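Local structure of putative metal-dependent isothiocyanate hydrolase SaxA (Pectobacterium carotovorum, 6BRM) at residues I64-H69 with C147-T152; T89-D94 with L143-G148; L109-H114 with I121-G126. The protein probably hydrolyses isothiocyanates at a pair of zinc ions held in a metallo-beta-lactamase-type fold. All blocks are in the same frame, centred on the assembly; numbering follows the deposited sequence.

Contact 1 (I64-H69 with C147-T152); sequences ILTHTH and CGLVFT. With ZN (zinc ion), chain L.
Ile64 and Leu149 meet through methyl branches. In Ile64, chi1 of -47° sets CG1 beside the backbone N and anti to the carbonyl carbon; CG2 is then the branch anti to N. In Leu149, CG is likewise anti to the carbonyl carbon (chi1 -56°). Ile64 CG2 lies 3.5 Å from CD1 of Leu149, and the two side chains lie alongside, running opposite ways. The other branch of Ile64 ends in CD1, which meets Phe151 tip to tip, 3.8 Å from CZ, at the ring edge and close to the ring plane. Thr66 CG2 reaches the same methyl of Leu149, with 4.2 Å to CD1. The backbones are tied by a weak bond from Cys147 N to Thr66 O, at 3.3 Å.

The methyl and the hydroxyl of Thr66 do different work. OG1 accepts a bond of 2.9 Å from His67 ND1, bent to 151° at the hydrogen and in the plane of the imidazole. It also bonds to Asp23. The far nitrogen of that ring, His67 NE2, binds the zinc ion at 2.2 Å. His69 ND1 and a water bind the metal as well, and His128 and Asp164 complete the site. This is the start of the HxHxDH motif of metallo-beta-lactamase relatives, on the loop after strand 62-64. Asp23 and Thr66 form a second shell behind the metal. The in-plane bond probably helps fix the rotation of the His67 ring.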
loop_
_atom_site.group_PDB
_atom_site.type_symbol
_atom_site.label_atom_id
_atom_site.label_comp_id
_atom_site.label_asym_id
_atom_site.label_seq_id
_atom_site.Cartn_x
_atom_site.Cartn_y
_atom_site.Cartn_z
ATOM N N ILE B 64 -2.223 -9.056 -20.986
ATOM C CA ILE B 64 -2.170 -8.764 -19.549
ATOM C C ILE B 64 -2.831 -7.408 -19.281
ATOM O O ILE B 64 -2.406 -6.395 -19.833
ATOM C CB ILE B 64 -0.721 -8.780 -19.002
ATOM C CG1 ILE B 64 0.031 -10.034 -19.485
ATOM C CG2 ILE B 64 -0.730 -8.739 -17.474
ATOM C CD1 ILE B 64 1.492 -10.091 -19.090
ATOM N N LEU B 65 -3.872 -7.408 -18.442
ATOM C CA LEU B 65 -4.587 -6.193 -18.035
ATOM C C LEU B 65 -4.249 -5.849 -16.586
ATOM O O LEU B 65 -4.588 -6.609 -15.672
ATOM C CB LEU B 65 -6.106 -6.388 -18.161
ATOM C CG LEU B 65 -6.810 -6.074 -19.489
ATOM C CD1 LEU B 65 -5.931 -6.335 -20.702
ATOM C CD2 LEU B 65 -8.104 -6.873 -19.588
ATOM N N THR B 66 -3.598 -4.699 -16.390
ATOM C CA THR B 66 -3.304 -4.181 -15.051
ATOM C C THR B 66 -4.585 -3.706 -14.364
ATOM O O THR B 66 -4.740 -3.871 -13.155
ATOM C CB THR B 66 -2.294 -3.016 -15.088
ATOM O OG1 THR B 66 -2.818 -1.932 -15.870
ATOM C CG2 THR B 66 -0.960 -3.476 -15.670
ATOM N N HIS B 67 -5.472 -3.093 -15.147
ATOM C CA HIS B 67 -6.823 -2.713 -14.710
ATOM C C HIS B 67 -7.690 -2.361 -15.929
ATOM O O HIS B 67 -7.196 -2.353 -17.061
ATOM C CB HIS B 67 -6.793 -1.559 -13.686
ATOM C CG HIS B 67 -6.167 -0.291 -14.185
ATOM N ND1 HIS B 67 -5.013 -0.263 -14.938
ATOM C CD2 HIS B 67 -6.512 1.004 -13.985
ATOM C CE1 HIS B 67 -4.690 0.991 -15.202
ATOM N NE2 HIS B 67 -5.584 1.782 -14.637
ATOM N N THR B 68 -8.973 -2.078 -15.692
ATOM C CA THR B 68 -9.947 -1.862 -16.770
ATOM C C THR B 68 -10.270 -0.385 -17.075
ATOM O O THR B 68 -11.304 -0.097 -17.680
ATOM C CB THR B 68 -11.252 -2.622 -16.460
ATOM O OG1 THR B 68 -11.798 -2.146 -15.223
ATOM C CG2 THR B 68 -10.984 -4.116 -16.353
ATOM N N HIS B 69 -9.398 0.545 -16.678
ATOM C CA HIS B 69 -9.533 1.949 -17.097
ATOM C C HIS B 69 -9.416 2.036 -18.618
ATOM O O HIS B 69 -8.588 1.345 -19.217
ATOM C CB HIS B 69 -8.489 2.853 -16.426
ATOM C CG HIS B 69 -8.805 3.192 -14.998
ATOM N ND1 HIS B 69 -7.904 3.827 -14.167
ATOM C CD2 HIS B 69 -9.917 2.975 -14.253
ATOM C CE1 HIS B 69 -8.454 3.994 -12.976
ATOM N NE2 HIS B 69 -9.675 3.488 -13.004
ATOM N N CYS B 147 -2.620 -2.939 -10.791
ATOM C CA CYS B 147 -1.413 -3.648 -10.356
ATOM C C CYS B 147 -0.178 -3.387 -11.217
ATOM O O CYS B 147 -0.281 -3.105 -12.415
ATOM C CB CYS B 147 -1.669 -5.158 -10.299
ATOM S SG CYS B 147 -1.935 -5.949 -11.904
ATOM N N GLY B 148 0.986 -3.483 -10.575
ATOM C CA GLY B 148 2.271 -3.529 -11.259
ATOM C C GLY B 148 2.601 -4.961 -11.627
ATOM O O GLY B 148 1.926 -5.892 -11.175
ATOM N N LEU B 149 3.632 -5.136 -12.452
ATOM C CA LEU B 149 4.050 -6.461 -12.925
ATOM C C LEU B 149 5.566 -6.551 -12.982
ATOM O O LEU B 149 6.204 -5.745 -13.660
ATOM C CB LEU B 149 3.511 -6.734 -14.328
ATOM C CG LEU B 149 2.011 -6.651 -14.573
ATOM C CD1 LEU B 149 1.741 -6.644 -16.071
ATOM C CD2 LEU B 149 1.295 -7.808 -13.897
ATOM N N VAL B 150 6.132 -7.527 -12.274
ATOM C CA VAL B 150 7.555 -7.849 -12.373
ATOM C C VAL B 150 7.680 -9.121 -13.201
ATOM O O VAL B 150 6.836 -10.007 -13.093
ATOM C CB VAL B 150 8.198 -8.043 -10.981
ATOM C CG1 VAL B 150 9.671 -8.418 -11.101
ATOM C CG2 VAL B 150 8.034 -6.780 -10.138
ATOM N N PHE B 151 8.712 -9.196 -14.038
ATOM C CA PHE B 151 9.014 -10.396 -14.823
ATOM C C PHE B 151 10.406 -10.892 -14.451
ATOM O O PHE B 151 11.371 -10.137 -14.531
ATOM C CB PHE B 151 8.952 -10.095 -16.318
ATOM C CG PHE B 151 7.563 -9.869 -16.837
ATOM C CD1 PHE B 151 6.988 -8.609 -16.798
ATOM C CD2 PHE B 151 6.832 -10.919 -17.379
ATOM C CE1 PHE B 151 5.704 -8.398 -17.282
ATOM C CE2 PHE B 151 5.548 -10.721 -17.862
ATOM C CZ PHE B 151 4.982 -9.457 -17.813
ATOM N N THR B 152 10.498 -12.165 -14.068
ATOM C CA THR B 152 11.727 -12.768 -13.543
ATOM C C THR B 152 12.030 -14.039 -14.335
ATOM O O THR B 152 11.128 -14.834 -14.599
ATOM C CB THR B 152 11.577 -13.029 -12.017
ATOM O OG1 THR B 152 12.067 -11.892 -11.296
ATOM C CG2 THR B 152 12.321 -14.267 -11.530
HETATM ZN ZN ZN L . -5.755 3.987 -14.648
HETATM O O HOH W 1 -6.105 5.065 -16.518
#

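Contact 2 (T89-D94 with L143-G148); sequences TQDEKD and LGDACG
Gln90 reaches across to Asp145, Ala146 and Cys147 in a buried loop-to-loop contact. The fold is that of the metallo-beta-lactamase superfamily, two mixed sheets with helices outside. Segment 89-94 leaves strand 87-89 of one sheet and enters helix 92-100. Segment 143-148 leads from helix 137-143 to strand 148-152 of the other sheet.

The side chain of Gln90 makes most of the link. CG is anti to the backbone N (chi1 170°), and the chain runs on extended to the opposing backbone. On the way CB and CG pack on the sulfur of Cys147, with CB 3.8 Å from SG. The amide nitrogen has two acceptors. Gln90 NE2 gives a weak bond of 3.3 Å to Asp145 O. Gln90 NE2 also bonds to Asp94 OD2 at 3.0 Å, approached almost in line with the C-O bond and close to the plane of the amide. Together they hold the amide with its nitrogen toward these oxygens. OE1 lies beside the backbone nitrogens of Ala146 and Cys147, but the angles are too poor for bonds.

Asp91 is the N-cap of helix 92-100. Its OD1 accepts a weak capping bond of 3.3 Å from Asp94 N. Nearby, Ala146 packs on the zinc ligand His67. Asp145 OD1 has a long, weak ion pair with Lys169 of the second subunit. The carboxylates of Asp91 and Asp145 approach with like charge, OD2 of Asp91 4.0 Å from OD2 of Asp145 and their planes 71° apart.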
loop_
_atom_site.group_PDB
_atom_site.type_symbol
_atom_site.label_atom_id
_atom_site.label_comp_id
_atom_site.label_asym_id
_atom_site.label_seq_id
_atom_site.Cartn_x
_atom_site.Cartn_y
_atom_site.Cartn_z
ATOM N N THR B 89 -5.711 -11.256 -15.874
ATOM C CA THR B 89 -6.275 -10.121 -15.132
ATOM C C THR B 89 -5.699 -9.980 -13.724
ATOM O O THR B 89 -5.088 -10.900 -13.184
ATOM C CB THR B 89 -7.808 -10.210 -15.022
ATOM O OG1 THR B 89 -8.176 -11.356 -14.244
ATOM C CG2 THR B 89 -8.442 -10.296 -16.404
ATOM N N GLN B 90 -5.933 -8.805 -13.152
ATOM C CA GLN B 90 -5.436 -8.405 -11.832
ATOM C C GLN B 90 -6.148 -9.119 -10.678
ATOM O O GLN B 90 -5.499 -9.536 -9.717
ATOM C CB GLN B 90 -5.614 -6.886 -11.696
ATOM C CG GLN B 90 -5.385 -6.278 -10.319
ATOM C CD GLN B 90 -5.709 -4.792 -10.281
ATOM O OE1 GLN B 90 -5.055 -4.028 -9.575
ATOM N NE2 GLN B 90 -6.719 -4.377 -11.042
ATOM N N ASP B 91 -7.476 -9.222 -10.762
ATOM C CA ASP B 91 -8.292 -9.802 -9.684
ATOM C C ASP B 91 -9.627 -10.355 -10.206
ATOM O O ASP B 91 -9.892 -10.301 -11.412
ATOM C CB ASP B 91 -8.491 -8.772 -8.551
ATOM C CG ASP B 91 -9.163 -7.473 -9.015
ATOM O OD1 ASP B 91 -9.794 -7.442 -10.097
ATOM O OD2 ASP B 91 -9.060 -6.469 -8.275
ATOM N N GLU B 92 -10.450 -10.892 -9.302
ATOM C CA GLU B 92 -11.719 -11.537 -9.677
ATOM C C GLU B 92 -12.741 -10.626 -10.361
ATOM O O GLU B 92 -13.407 -11.064 -11.300
ATOM C CB GLU B 92 -12.376 -12.208 -8.456
ATOM C CG GLU B 92 -11.709 -13.508 -8.010
ATOM C CD GLU B 92 -11.928 -14.676 -8.965
ATOM O OE1 GLU B 92 -11.018 -15.528 -9.071
ATOM O OE2 GLU B 92 -12.997 -14.755 -9.609
ATOM N N LYS B 93 -12.878 -9.380 -9.900
ATOM C CA LYS B 93 -13.887 -8.466 -10.472
ATOM C C LYS B 93 -13.574 -8.068 -11.923
ATOM O O LYS B 93 -14.479 -8.028 -12.758
ATOM C CB LYS B 93 -14.142 -7.230 -9.592
ATOM C CG LYS B 93 -12.955 -6.306 -9.348
ATOM C CD LYS B 93 -13.334 -4.829 -9.409
ATOM C CE LYS B 93 -14.346 -4.444 -8.341
ATOM N NZ LYS B 93 -14.458 -2.965 -8.207
ATOM N N ASP B 94 -12.300 -7.817 -12.220
ATOM C CA ASP B 94 -11.866 -7.508 -13.587
ATOM C C ASP B 94 -11.994 -8.731 -14.500
ATOM O O ASP B 94 -12.316 -8.587 -15.679
ATOM C CB ASP B 94 -10.421 -6.979 -13.609
ATOM C CG ASP B 94 -10.283 -5.584 -12.997
ATOM O OD1 ASP B 94 -11.282 -4.833 -12.928
ATOM O OD2 ASP B 94 -9.154 -5.229 -12.598
ATOM N N LEU B 143 -11.067 5.130 -9.198
ATOM C CA LEU B 143 -9.642 4.897 -9.459
ATOM C C LEU B 143 -9.279 3.439 -9.180
ATOM O O LEU B 143 -8.487 2.845 -9.917
ATOM C CB LEU B 143 -8.766 5.832 -8.616
ATOM C CG LEU B 143 -8.568 7.270 -9.113
ATOM C CD1 LEU B 143 -7.776 7.295 -10.412
ATOM C CD2 LEU B 143 -9.887 8.005 -9.284
ATOM N N GLY B 144 -9.850 2.885 -8.107
ATOM C CA GLY B 144 -9.813 1.444 -7.835
ATOM C C GLY B 144 -8.427 0.874 -7.607
ATOM O O GLY B 144 -7.521 1.577 -7.152
ATOM N N ASP B 145 -8.283 -0.412 -7.920
ATOM C CA ASP B 145 -6.996 -1.100 -7.907
ATOM C C ASP B 145 -6.393 -1.115 -9.309
ATOM O O ASP B 145 -7.119 -1.157 -10.308
ATOM C CB ASP B 145 -7.161 -2.538 -7.403
ATOM C CG ASP B 145 -7.702 -2.609 -5.983
ATOM O OD1 ASP B 145 -7.269 -1.811 -5.127
ATOM O OD2 ASP B 145 -8.558 -3.479 -5.718
ATOM N N ALA B 146 -5.063 -1.080 -9.370
ATOM C CA ALA B 146 -4.325 -1.204 -10.630
ATOM C C ALA B 146 -2.911 -1.714 -10.351
ATOM O O ALA B 146 -2.099 -1.003 -9.754
ATOM C CB ALA B 146 -4.285 0.131 -11.354
ATOM N N CYS B 147 -2.620 -2.939 -10.791
ATOM C CA CYS B 147 -1.413 -3.648 -10.356
ATOM C C CYS B 147 -0.178 -3.387 -11.217
ATOM O O CYS B 147 -0.281 -3.105 -12.415
ATOM C CB CYS B 147 -1.669 -5.158 -10.299
ATOM S SG CYS B 147 -1.935 -5.949 -11.904
ATOM N N GLY B 148 0.986 -3.483 -10.575
ATOM C CA GLY B 148 2.271 -3.529 -11.259
ATOM C C GLY B 148 2.601 -4.961 -11.627
ATOM O O GLY B 148 1.926 -5.892 -11.175
#

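Contact 3 (L109-H114 with I121-G126); sequences LKDENH and IYKTDG
Asn113 bonds to Ile121 through both backbone and side chain. Its ND2 gives a bond of 2.8 Å to Ile121 O, nearly straight at 169°, with the acceptor in the plane of the amide. The backbone N of Asn113 also points to Ile121 O, at 3.0 Å, but this bond is weak. In return Ile121 N donates to Asn113 O at 3.1 Å. Ile121 O therefore has two donors from one residue.

The amide of Asn113 also turns back on its own segment. With chi1 at -53°, CG lies beside the backbone N, and from there the amide lies near both Ile121 O and the backbone of Lys110. Asn113 OD1 accepts from Lys110 N at 2.9 Å, on a lone pair. ND2 of Asn113 gives a second bond, to Lys110 O at 2.7 Å, which it meets from above the carbonyl plane. The side-chain amide thus uses its oxygen once and its nitrogen twice, bridging Lys110 just before the strand and Asn113 within it.

The segments are the two arms of a beta hairpin, strands 112-114 and 120-124, at the edge of a mixed sheet. Strand 112-114 is the outermost of that sheet within the chain. On its other side, strand 120-124 bonds to Gly148 and Val150 of strand 148-152. Beyond the paired residues Lys123 N donates to Asp111 O at 3.2 Å. Asp111 OD1 and Lys123 NZ are 4.0 Å apart, opposite charges near each other but beyond a salt bridge.

Glu112 uses both carboxylate oxygens. OE2 accepts from His114 NE2 at 3.2 Å, straight at 176° and in the plane of the imidazole. OE1 forms a salt bridge with Arg177 of helix 169-178. The carboxylate also lies at the edge of the Tyr122 ring, beside CE1, with its plane turned steeply to the ring.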
loop_
_atom_site.group_PDB
_atom_site.type_symbol
_atom_site.label_atom_id
_atom_site.label_comp_id
_atom_site.label_asym_id
_atom_site.label_seq_id
_atom_site.Cartn_x
_atom_site.Cartn_y
_atom_site.Cartn_z
ATOM N N LEU B 109 -4.149 -13.213 -12.067
ATOM C CA LEU B 109 -2.787 -13.204 -11.542
ATOM C C LEU B 109 -2.827 -13.303 -10.026
ATOM O O LEU B 109 -3.464 -12.487 -9.361
ATOM C CB LEU B 109 -2.016 -11.933 -11.954
ATOM C CG LEU B 109 -0.980 -12.013 -13.083
ATOM C CD1 LEU B 109 -1.446 -12.894 -14.226
ATOM C CD2 LEU B 109 -0.635 -10.616 -13.588
ATOM N N LYS B 110 -2.146 -14.313 -9.488
ATOM C CA LYS B 110 -1.873 -14.379 -8.058
ATOM C C LYS B 110 -0.727 -13.426 -7.756
ATOM O O LYS B 110 -0.124 -12.859 -8.672
ATOM C CB LYS B 110 -1.523 -15.804 -7.637
ATOM C CG LYS B 110 -2.656 -16.793 -7.862
ATOM C CD LYS B 110 -2.267 -18.203 -7.455
ATOM C CE LYS B 110 -3.326 -19.207 -7.885
ATOM N NZ LYS B 110 -4.662 -18.932 -7.285
ATOM N N ASP B 111 -0.435 -13.246 -6.472
ATOM C CA ASP B 111 0.690 -12.407 -6.044
ATOM C C ASP B 111 2.026 -12.928 -6.571
ATOM O O ASP B 111 2.924 -12.138 -6.855
ATOM C CB ASP B 111 0.726 -12.290 -4.518
ATOM C CG ASP B 111 -0.446 -11.498 -3.971
ATOM O OD1 ASP B 111 -1.580 -11.696 -4.457
ATOM O OD2 ASP B 111 -0.236 -10.669 -3.058
ATOM N N GLU B 112 2.146 -14.252 -6.687
ATOM C CA GLU B 112 3.295 -14.908 -7.318
ATOM C C GLU B 112 2.788 -15.926 -8.332
ATOM O O GLU B 112 1.861 -16.673 -8.035
ATOM C CB GLU B 112 4.152 -15.609 -6.265
ATOM C CG GLU B 112 4.542 -14.716 -5.094
ATOM C CD GLU B 112 5.701 -15.263 -4.283
ATOM O OE1 GLU B 112 6.466 -14.446 -3.729
ATOM O OE2 GLU B 112 5.856 -16.504 -4.199
ATOM N N ASN B 113 3.392 -15.951 -9.522
ATOM C CA ASN B 113 2.964 -16.847 -10.605
ATOM C C ASN B 113 4.172 -17.554 -11.229
ATOM O O ASN B 113 4.689 -17.142 -12.275
ATOM C CB ASN B 113 2.155 -16.085 -11.668
ATOM C CG ASN B 113 0.988 -15.311 -11.077
ATOM O OD1 ASN B 113 -0.140 -15.801 -11.029
ATOM N ND2 ASN B 113 1.262 -14.103 -10.606
ATOM N N HIS B 114 4.600 -18.632 -10.569
ATOM C CA HIS B 114 5.770 -19.411 -10.979
ATOM C C HIS B 114 5.352 -20.424 -12.030
ATOM O O HIS B 114 4.522 -21.291 -11.755
ATOM C CB HIS B 114 6.386 -20.139 -9.773
ATOM C CG HIS B 114 6.743 -19.228 -8.639
ATOM N ND1 HIS B 114 7.967 -18.601 -8.545
ATOM C CD2 HIS B 114 6.029 -18.822 -7.563
ATOM C CE1 HIS B 114 7.995 -17.855 -7.455
ATOM N NE2 HIS B 114 6.828 -17.968 -6.843
ATOM N N ILE B 121 6.090 -14.363 -12.695
ATOM C CA ILE B 121 5.407 -13.073 -12.823
ATOM C C ILE B 121 4.817 -12.695 -11.468
ATOM O O ILE B 121 3.915 -13.371 -10.979
ATOM C CB ILE B 121 4.290 -13.122 -13.893
ATOM C CG1 ILE B 121 4.904 -13.292 -15.288
ATOM C CG2 ILE B 121 3.435 -11.854 -13.854
ATOM C CD1 ILE B 121 3.899 -13.627 -16.369
ATOM N N TYR B 122 5.324 -11.618 -10.876
ATOM C CA TYR B 122 4.820 -11.119 -9.595
ATOM C C TYR B 122 3.868 -9.944 -9.821
ATOM O O TYR B 122 4.205 -9.008 -10.551
ATOM C CB TYR B 122 5.968 -10.653 -8.701
ATOM C CG TYR B 122 7.010 -11.700 -8.371
ATOM C CD1 TYR B 122 6.857 -12.540 -7.266
ATOM C CD2 TYR B 122 8.171 -11.826 -9.138
ATOM C CE1 TYR B 122 7.819 -13.492 -6.945
ATOM C CE2 TYR B 122 9.140 -12.770 -8.825
ATOM C CZ TYR B 122 8.960 -13.603 -7.730
ATOM O OH TYR B 122 9.918 -14.540 -7.421
ATOM N N LYS B 123 2.697 -10.001 -9.182
ATOM C CA LYS B 123 1.709 -8.922 -9.207
ATOM C C LYS B 123 1.968 -7.997 -8.017
ATOM O O LYS B 123 2.097 -8.472 -6.887
ATOM C CB LYS B 123 0.290 -9.503 -9.128
ATOM C CG LYS B 123 -0.833 -8.481 -9.259
ATOM C CD LYS B 123 -2.219 -9.123 -9.294
ATOM C CE LYS B 123 -2.643 -9.727 -7.960
ATOM N NZ LYS B 123 -2.730 -8.713 -6.872
ATOM N N THR B 124 2.020 -6.689 -8.284
ATOM C CA THR B 124 2.375 -5.657 -7.299
ATOM C C THR B 124 1.173 -4.783 -6.937
ATOM O O THR B 124 0.291 -4.560 -7.770
ATOM C CB THR B 124 3.455 -4.722 -7.873
ATOM O OG1 THR B 124 4.449 -5.492 -8.556
ATOM C CG2 THR B 124 4.114 -3.899 -6.775
ATOM N N ASP B 125 1.147 -4.275 -5.704
ATOM C CA ASP B 125 0.082 -3.369 -5.262
ATOM C C ASP B 125 0.561 -1.931 -5.396
ATOM O O ASP B 125 1.607 -1.581 -4.868
ATOM C CB ASP B 125 -0.331 -3.654 -3.810
ATOM C CG ASP B 125 -1.644 -2.960 -3.420
ATOM O OD1 ASP B 125 -2.667 -3.173 -4.105
ATOM O OD2 ASP B 125 -1.655 -2.207 -2.425
ATOM N N GLY B 126 -0.204 -1.116 -6.120
ATOM C CA GLY B 126 0.067 0.316 -6.268
ATOM C C GLY B 126 -1.044 1.123 -5.626
ATOM O O GLY B 126 -1.945 0.559 -5.003
#

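In the fold
Contacts 1 and 2 lie with centres about 8 Å apart and share Cys147 and Gly148. The centre of contact 3 is about 8 Å from that of contact 1 and about 11 Å from that of contact 2. Along the chain come 64-69, 89-94, both arms of contact 3, then 143-148 running into 147-152. Contacts 1 and 3 reach one sheet, where strands 148-152 and 120-124 are neighbours. The first segments of contacts 1 and 2 start at the ends of adjacent strands of the other sheet, 62-64 and 87-89. Contacts 1 and 2 thus join the two sheets near the zinc site, while contact 3 forms an edge hairpin. Segments of contacts 2 and 3 also touch the second subunit.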